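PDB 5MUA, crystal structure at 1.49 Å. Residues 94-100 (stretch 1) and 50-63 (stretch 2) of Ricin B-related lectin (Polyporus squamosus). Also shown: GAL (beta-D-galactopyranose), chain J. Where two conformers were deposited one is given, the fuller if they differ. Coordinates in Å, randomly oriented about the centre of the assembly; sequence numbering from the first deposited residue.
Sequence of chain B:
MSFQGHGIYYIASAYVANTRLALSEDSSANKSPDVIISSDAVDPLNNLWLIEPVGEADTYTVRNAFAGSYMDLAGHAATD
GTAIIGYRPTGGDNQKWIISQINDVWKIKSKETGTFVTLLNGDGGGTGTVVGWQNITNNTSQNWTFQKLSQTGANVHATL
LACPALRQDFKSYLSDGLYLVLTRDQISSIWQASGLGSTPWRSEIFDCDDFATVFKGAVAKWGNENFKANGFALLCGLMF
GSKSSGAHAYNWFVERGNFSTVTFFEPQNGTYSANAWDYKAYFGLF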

ATOM      1  N   ASN B  94      -4.337 -31.774 -24.275  1.00 12.20           N
ATOM      2  CA  ASN B  94      -4.435 -30.738 -25.335  1.00 12.56           C
ATOM      3  C   ASN B  94      -4.288 -29.329 -24.769  1.00 12.33           C
ATOM      4  O   ASN B  94      -4.481 -28.350 -25.480  1.00 11.25           O
ATOM      5  CB  ASN B  94      -5.745 -30.835 -26.119  1.00 12.85           C
ATOM      6  CG  ASN B  94      -6.974 -30.427 -25.275  1.00 13.48           C
ATOM      7  OD1 ASN B  94      -7.063 -30.775 -24.087  1.00 12.79           O
ATOM      8  ND2 ASN B  94      -7.892 -29.695 -25.879  1.00 12.55           N
ATOM      9  N   GLN B  95      -4.026 -29.187 -23.488  1.00 12.60           N
ATOM     10  CA  GLN B  95      -3.518 -27.908 -22.888  1.00 12.52           C
ATOM     11  C   GLN B  95      -2.084 -28.002 -22.364  1.00 12.62           C
ATOM     12  O   GLN B  95      -1.613 -27.114 -21.633  1.00 12.19           O
ATOM     13  CB  GLN B  95      -4.456 -27.431 -21.744  1.00 12.88           C
ATOM     14  CG  GLN B  95      -5.884 -27.255 -22.261  1.00 12.32           C
ATOM     15  CD  GLN B  95      -6.820 -26.733 -21.221  1.00 13.88           C
ATOM     16  OE1 GLN B  95      -6.477 -26.696 -20.005  1.00 12.21           O
ATOM     17  NE2 GLN B  95      -7.963 -26.203 -21.681  1.00 13.64           N
ATOM     18  N   LYS B  96      -1.398 -29.110 -22.648  1.00 12.50           N
ATOM     19  CA  LYS B  96      -0.035 -29.285 -22.277  1.00 12.62           C
ATOM     20  C   LYS B  96       0.811 -29.230 -23.528  1.00 12.66           C
ATOM     21  O   LYS B  96       0.428 -29.794 -24.583  1.00 12.84           O
ATOM     22  CB  LYS B  96       0.176 -30.635 -21.609  1.00 15.58           C
ATOM     23  CG  LYS B  96      -0.484 -30.704 -20.220  1.00 17.93           C
ATOM     24  CD  LYS B  96      -0.259 -32.092 -19.601  1.00 19.76           C
ATOM     25  CE  LYS B  96      -0.512 -32.139 -18.106  1.00 23.81           C
ATOM     26  NZ  LYS B  96      -1.932 -32.009 -17.792  1.00 28.14           N
ATOM     27  N   TRP B  97       1.926 -28.546 -23.378  1.00 12.16           N
ATOM     28  CA  TRP B  97       2.784 -28.128 -24.508  1.00 12.42           C
ATOM     29  C   TRP B  97       4.252 -28.446 -24.240  1.00 12.65           C
ATOM     30  O   TRP B  97       4.772 -28.103 -23.177  1.00 13.59           O
ATOM     31  CB  TRP B  97       2.591 -26.637 -24.750  1.00 11.71           C
ATOM     32  CG  TRP B  97       1.188 -26.297 -25.078  1.00 12.92           C
ATOM     33  CD1 TRP B  97       0.241 -25.804 -24.232  1.00 11.51           C
ATOM     34  CD2 TRP B  97       0.531 -26.458 -26.344  1.00 12.37           C
ATOM     35  NE1 TRP B  97      -0.928 -25.691 -24.877  1.00 12.42           N
ATOM     36  CE2 TRP B  97      -0.803 -26.060 -26.173  1.00 11.45           C
ATOM     37  CE3 TRP B  97       0.930 -26.925 -27.590  1.00 12.25           C
ATOM     38  CZ2 TRP B  97      -1.749 -26.059 -27.222  1.00 11.65           C
ATOM     39  CZ3 TRP B  97       0.000 -26.883 -28.683  1.00 12.49           C
ATOM     40  CH2 TRP B  97      -1.319 -26.512 -28.496  1.00 11.83           C
ATOM     41  N   ILE B  98       4.878 -29.157 -25.176  1.00 12.17           N
ATOM     42  CA  ILE B  98       6.258 -29.569 -25.094  1.00 13.28           C
ATOM     43  C   ILE B  98       6.997 -28.495 -25.861  1.00 14.46           C
ATOM     44  O   ILE B  98       6.778 -28.316 -27.077  1.00 14.11           O
ATOM     45  CB  ILE B  98       6.519 -30.999 -25.658  0.70 14.72           C
ATOM     46  CG1 ILE B  98       5.755 -32.048 -24.788  0.70 16.67           C
ATOM     47  CG2 ILE B  98       8.003 -31.299 -25.542  0.70 15.06           C
ATOM     48  CD1 ILE B  98       5.706 -33.479 -25.361  0.70 16.35           C
ATOM     49  N   ILE B  99       7.885 -27.807 -25.161  1.00 14.86           N
ATOM     50  CA  ILE B  99       8.637 -26.661 -25.721  1.00 16.08           C
ATOM     51  C   ILE B  99      10.084 -27.068 -25.779  1.00 18.43           C
ATOM     52  O   ILE B  99      10.672 -27.282 -24.753  1.00 22.34           O
ATOM     53  CB  ILE B  99       8.427 -25.419 -24.882  1.00 16.34           C
ATOM     54  CG1 ILE B  99       6.947 -25.008 -24.950  1.00 15.23           C
ATOM     55  CG2 ILE B  99       9.303 -24.271 -25.421  1.00 16.94           C
ATOM     56  CD1 ILE B  99       6.591 -23.951 -23.945  1.00 16.58           C
ATOM     57  N   SER B 100      10.634 -27.127 -26.992  1.00 19.85           N
ATOM     58  CA  SER B 100      11.955 -27.689 -27.291  1.00 22.31           C
ATOM     59  C   SER B 100      12.729 -26.772 -28.267  1.00 22.81           C
ATOM     60  O   SER B 100      12.120 -26.009 -29.048  1.00 23.78           O
ATOM     61  CB  SER B 100      11.751 -29.093 -27.932  1.00 23.62           C
ATOM     62  OG  SER B 100      11.236 -28.856 -29.238  1.00 30.61           O
TER
HETATM   63  C1  GAL J 301     -13.192 -29.910 -26.259  1.00 20.65           C
HETATM   64  C2  GAL J 301     -11.877 -29.919 -25.482  1.00 19.11           C
HETATM   65  C3  GAL J 301     -11.483 -28.573 -24.907  1.00 17.16           C
HETATM   66  C4  GAL J 301     -11.595 -27.511 -26.012  1.00 17.50           C
HETATM   67  C5  GAL J 301     -12.978 -27.592 -26.711  1.00 20.12           C
HETATM   68  C6  GAL J 301     -13.118 -26.670 -27.903  1.00 22.85           C
HETATM   69  O1  GAL J 301     -13.247 -31.144 -26.913  1.00 22.11           O
HETATM   70  O2  GAL J 301     -12.009 -30.848 -24.393  1.00 19.75           O
HETATM   71  O3  GAL J 301     -10.152 -28.724 -24.350  1.00 17.01           O
HETATM   72  O4  GAL J 301     -10.526 -27.794 -26.952  1.00 14.69           O
HETATM   73  O5  GAL J 301     -13.217 -28.913 -27.226  1.00 20.40           O
HETATM   74  O6  GAL J 301     -14.454 -26.746 -28.371  1.00 27.41           O
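Stretch 2, residues 50-63: LIEPVGEADTYTVR

Stretch 2 forms a β-hairpin whose second strand, 59-63, pairs with the strand 97-100; their axes approach to 4.7 Å, with an angle of 114° between their N-to-C directions, far from the 180° of an ideal antiparallel pair; the bridged pairs are T59 with I98 and Y60 with W97. In the first strand, I51 points toward stretch 1, and its CG2 lies 4.2 Å from I99 CD1. K96 CE lies 3.8 Å from V54 CG2 and 3.5 Å from E56 OE1.

A type II turn from E56 to T59 reverses the chain, closed by T59 N donating to E56 O (3.0 Å). Within it D58, with positive phi, presents its carbonyl: D58 O accepts from I99 N at 3.1 Å and lies 3.2 Å from I98 CA. T59 sits opposite I98 in a non-hydrogen-bonded pair, CA to CA 4.4 Å, with T59 OG1 3.5 Å from I98 CG1. Y60 pairs with W97 through two backbone hydrogen bonds, Y60 N to W97 O (2.8 Å) and W97 N to Y60 O (2.7 Å), and both side chains lie on the face opposite T59 and I98; Y60 CD2 is 3.9 Å from I99 CD1.

T61 CG2 still reaches Q95 O (3.5 Å), while V62 points toward stretch 1, V62 CG2 lying 3.9 Å from W97 CD1, and a water accepts from V62 N (3.0 Å).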

ATOM      1  N   LEU B  50       2.001 -16.927 -19.356  1.00 12.16           N
ATOM      2  CA  LEU B  50       2.523 -17.510 -18.135  1.00 13.15           C
ATOM      3  C   LEU B  50       2.637 -18.998 -18.373  1.00 12.85           C
ATOM      4  O   LEU B  50       1.662 -19.657 -18.595  1.00 13.69           O
ATOM      5  CB  LEU B  50       1.588 -17.240 -16.923  1.00 14.57           C
ATOM      6  CG  LEU B  50       1.936 -17.995 -15.627  1.00 15.06           C
ATOM      7  CD1 LEU B  50       3.347 -17.684 -15.076  1.00 15.19           C
ATOM      8  CD2 LEU B  50       0.966 -17.655 -14.524  1.00 15.87           C
ATOM      9  N   ILE B  51       3.877 -19.469 -18.364  1.00 12.38           N
ATOM     10  CA  ILE B  51       4.248 -20.809 -18.801  1.00 12.71           C
ATOM     11  C   ILE B  51       4.693 -21.542 -17.570  1.00 12.20           C
ATOM     12  O   ILE B  51       5.657 -21.120 -16.900  1.00 13.34           O
ATOM     13  CB  ILE B  51       5.326 -20.725 -19.882  1.00 11.92           C
ATOM     14  CG1 ILE B  51       4.740 -20.010 -21.071  1.00 12.30           C
ATOM     15  CG2 ILE B  51       5.729 -22.152 -20.287  1.00 12.62           C
ATOM     16  CD1 ILE B  51       5.670 -19.945 -22.277  1.00 12.30           C
ATOM     17  N   GLU B  52       3.945 -22.566 -17.209  1.00 13.10           N
ATOM     18  CA  GLU B  52       4.112 -23.266 -15.943  1.00 14.09           C
ATOM     19  C   GLU B  52       4.385 -24.767 -16.139  1.00 14.25           C
ATOM     20  O   GLU B  52       3.657 -25.434 -16.804  1.00 13.90           O
ATOM     21  CB  GLU B  52       2.952 -23.047 -14.981  1.00 13.20           C
ATOM     22  CG  GLU B  52       2.756 -21.591 -14.593  1.00 14.04           C
ATOM     23  CD  GLU B  52       1.438 -21.299 -13.893  1.00 12.95           C
ATOM     24  OE1 GLU B  52       0.393 -21.391 -14.557  1.00 14.41           O
ATOM     25  OE2 GLU B  52       1.455 -21.041 -12.664  1.00 14.37           O
ATOM     26  N   PRO B  53       5.421 -25.272 -15.472  1.00 14.89           N
ATOM     27  CA  PRO B  53       5.773 -26.688 -15.613  1.00 17.03           C
ATOM     28  C   PRO B  53       4.696 -27.560 -15.046  1.00 17.03           C
ATOM     29  O   PRO B  53       4.107 -27.187 -14.016  1.00 18.19           O
ATOM     30  CB  PRO B  53       7.096 -26.807 -14.832  1.00 16.35           C
ATOM     31  CG  PRO B  53       7.053 -25.713 -13.824  1.00 16.73           C
ATOM     32  CD  PRO B  53       6.314 -24.572 -14.532  1.00 15.84           C
ATOM     33  N   VAL B  54       4.426 -28.697 -15.663  1.00 16.83           N
ATOM     34  CA  VAL B  54       3.465 -29.641 -15.113  1.00 19.18           C
ATOM     35  C   VAL B  54       4.105 -30.965 -14.629  1.00 23.16           C
ATOM     36  O   VAL B  54       3.420 -31.932 -14.475  1.00 24.11           O
ATOM     37  CB  VAL B  54       2.309 -29.986 -16.062  1.00 20.10           C
ATOM     38  CG1 VAL B  54       1.380 -28.798 -16.273  1.00 22.66           C
ATOM     39  CG2 VAL B  54       2.853 -30.507 -17.352  1.00 19.42           C
ATOM     40  N   GLY B  55       5.399 -30.998 -14.393  1.00 25.41           N
ATOM     41  CA  GLY B  55       6.053 -32.199 -13.804  1.00 27.91           C
ATOM     42  C   GLY B  55       6.290 -33.316 -14.821  1.00 29.61           C
ATOM     43  O   GLY B  55       6.299 -34.481 -14.446  1.00 32.77           O
ATOM     44  N   GLU B  56       6.464 -32.980 -16.091  1.00 27.22           N
ATOM     45  CA  GLU B  56       6.915 -33.934 -17.121  1.00 26.21           C
ATOM     46  C   GLU B  56       7.919 -33.200 -17.952  1.00 25.88           C
ATOM     47  O   GLU B  56       7.752 -32.006 -18.214  1.00 25.57           O
ATOM     48  CB  GLU B  56       5.762 -34.401 -18.011  1.00 28.75           C
ATOM     49  CG  GLU B  56       4.433 -34.613 -17.265  1.00 33.65           C
ATOM     50  CD  GLU B  56       3.273 -34.883 -18.221  1.00 36.81           C
ATOM     51  OE1 GLU B  56       2.136 -34.374 -17.957  1.00 34.91           O
ATOM     52  OE2 GLU B  56       3.542 -35.605 -19.225  1.00 38.67           O
ATOM     53  N   ALA B  57       8.942 -33.898 -18.383  1.00 23.11           N
ATOM     54  CA  ALA B  57      10.074 -33.319 -19.075  1.00 23.48           C
ATOM     55  C   ALA B  57       9.631 -32.315 -20.168  1.00 22.44           C
ATOM     56  O   ALA B  57       8.842 -32.642 -21.041  1.00 20.79           O
ATOM     57  CB  ALA B  57      10.928 -34.419 -19.712  1.00 26.44           C
ATOM     58  N   ASP B  58      10.123 -31.084 -20.079  1.00 19.36           N
ATOM     59  CA  ASP B  58       9.856 -30.069 -21.078  0.70 19.29           C
ATOM     60  C   ASP B  58       8.373 -29.796 -21.393  1.00 17.56           C
ATOM     61  O   ASP B  58       8.044 -29.272 -22.460  1.00 16.68           O
ATOM     62  CB  ASP B  58      10.638 -30.400 -22.346  0.70 20.20           C
ATOM     63  CG  ASP B  58      12.084 -30.644 -22.065  0.70 21.46           C
ATOM     64  OD1 ASP B  58      12.774 -29.680 -21.667  0.70 20.43           O
ATOM     65  OD2 ASP B  58      12.539 -31.795 -22.258  0.70 20.32           O
ATOM     66  N   THR B  59       7.476 -30.071 -20.441  1.00 17.31           N
ATOM     67  CA  THR B  59       6.064 -29.943 -20.689  1.00 16.83           C
ATOM     68  C   THR B  59       5.460 -28.874 -19.785  1.00 16.21           C
ATOM     69  O   THR B  59       5.807 -28.796 -18.606  1.00 14.83           O
ATOM     70  CB  THR B  59       5.378 -31.300 -20.467  1.00 17.35           C
ATOM     71  OG1 THR B  59       6.063 -32.263 -21.305  1.00 15.82           O
ATOM     72  CG2 THR B  59       3.946 -31.240 -20.856  1.00 18.19           C
ATOM     73  N   TYR B  60       4.576 -28.048 -20.361  1.00 13.66           N
ATOM     74  CA  TYR B  60       4.108 -26.819 -19.714  1.00 12.23           C
ATOM     75  C   TYR B  60       2.683 -26.542 -20.100  1.00 13.15           C
ATOM     76  O   TYR B  60       2.243 -26.884 -21.229  1.00 12.88           O
ATOM     77  CB  TYR B  60       4.934 -25.610 -20.190  1.00 12.89           C
ATOM     78  CG  TYR B  60       6.408 -25.735 -19.890  1.00 13.47           C
ATOM     79  CD1 TYR B  60       6.945 -25.305 -18.663  1.00 13.82           C
ATOM     80  CD2 TYR B  60       7.300 -26.266 -20.841  1.00 14.11           C
ATOM     81  CE1 TYR B  60       8.331 -25.446 -18.379  1.00 15.45           C
ATOM     82  CE2 TYR B  60       8.642 -26.416 -20.579  1.00 15.88           C
ATOM     83  CZ  TYR B  60       9.164 -26.008 -19.358  1.00 17.37           C
ATOM     84  OH  TYR B  60      10.505 -26.170 -19.139  1.00 17.73           O
ATOM     85  N   THR B  61       1.949 -25.873 -19.188  1.00 11.95           N
ATOM     86  CA  THR B  61       0.755 -25.145 -19.613  1.00 11.46           C
ATOM     87  C   THR B  61       1.237 -23.760 -20.036  1.00 11.24           C
ATOM     88  O   THR B  61       2.255 -23.273 -19.557  1.00 11.01           O
ATOM     89  CB  THR B  61      -0.260 -25.009 -18.492  1.00 12.56           C
ATOM     90  OG1 THR B  61       0.364 -24.585 -17.262  1.00 12.11           O
ATOM     91  CG2 THR B  61      -0.957 -26.297 -18.273  1.00 14.07           C
ATOM     92  N   VAL B  62       0.478 -23.143 -20.925  1.00 11.29           N
ATOM     93  CA  VAL B  62       0.752 -21.841 -21.469  1.00 11.64           C
ATOM     94  C   VAL B  62      -0.542 -21.077 -21.277  1.00 11.26           C
ATOM     95  O   VAL B  62      -1.545 -21.282 -21.960  1.00 11.34           O
ATOM     96  CB  VAL B  62       1.177 -21.910 -22.971  1.00 10.86           C
ATOM     97  CG1 VAL B  62       1.379 -20.522 -23.556  1.00 11.68           C
ATOM     98  CG2 VAL B  62       2.387 -22.771 -23.098  1.00 11.60           C
ATOM     99  N   ARG B  63      -0.529 -20.228 -20.280  1.00 12.05           N
ATOM    100  CA  ARG B  63      -1.726 -19.497 -19.812  1.00 12.56           C
ATOM    101  C   ARG B  63      -1.670 -18.040 -20.150  1.00 11.79           C
ATOM    102  O   ARG B  63      -0.632 -17.411 -19.963  1.00 11.38           O
ATOM    103  CB  ARG B  63      -1.825 -19.687 -18.285  1.00 14.60           C
ATOM    104  CG  ARG B  63      -3.129 -19.262 -17.691  1.00 15.27           C
ATOM    105  CD  ARG B  63      -3.163 -19.391 -16.170  1.00 14.95           C
ATOM    106  NE  ARG B  63      -4.540 -19.238 -15.771  1.00 15.57           N
ATOM    107  CZ  ARG B  63      -4.967 -19.285 -14.519  1.00 15.79           C
ATOM    108  NH1 ARG B  63      -4.108 -19.409 -13.504  1.00 14.84           N
ATOM    109  NH2 ARG B  63      -6.251 -19.203 -14.305  1.00 17.15           N
TER
HETATM  110  O   HOH W   1      -2.022 -24.503 -21.800  1.00 12.72           O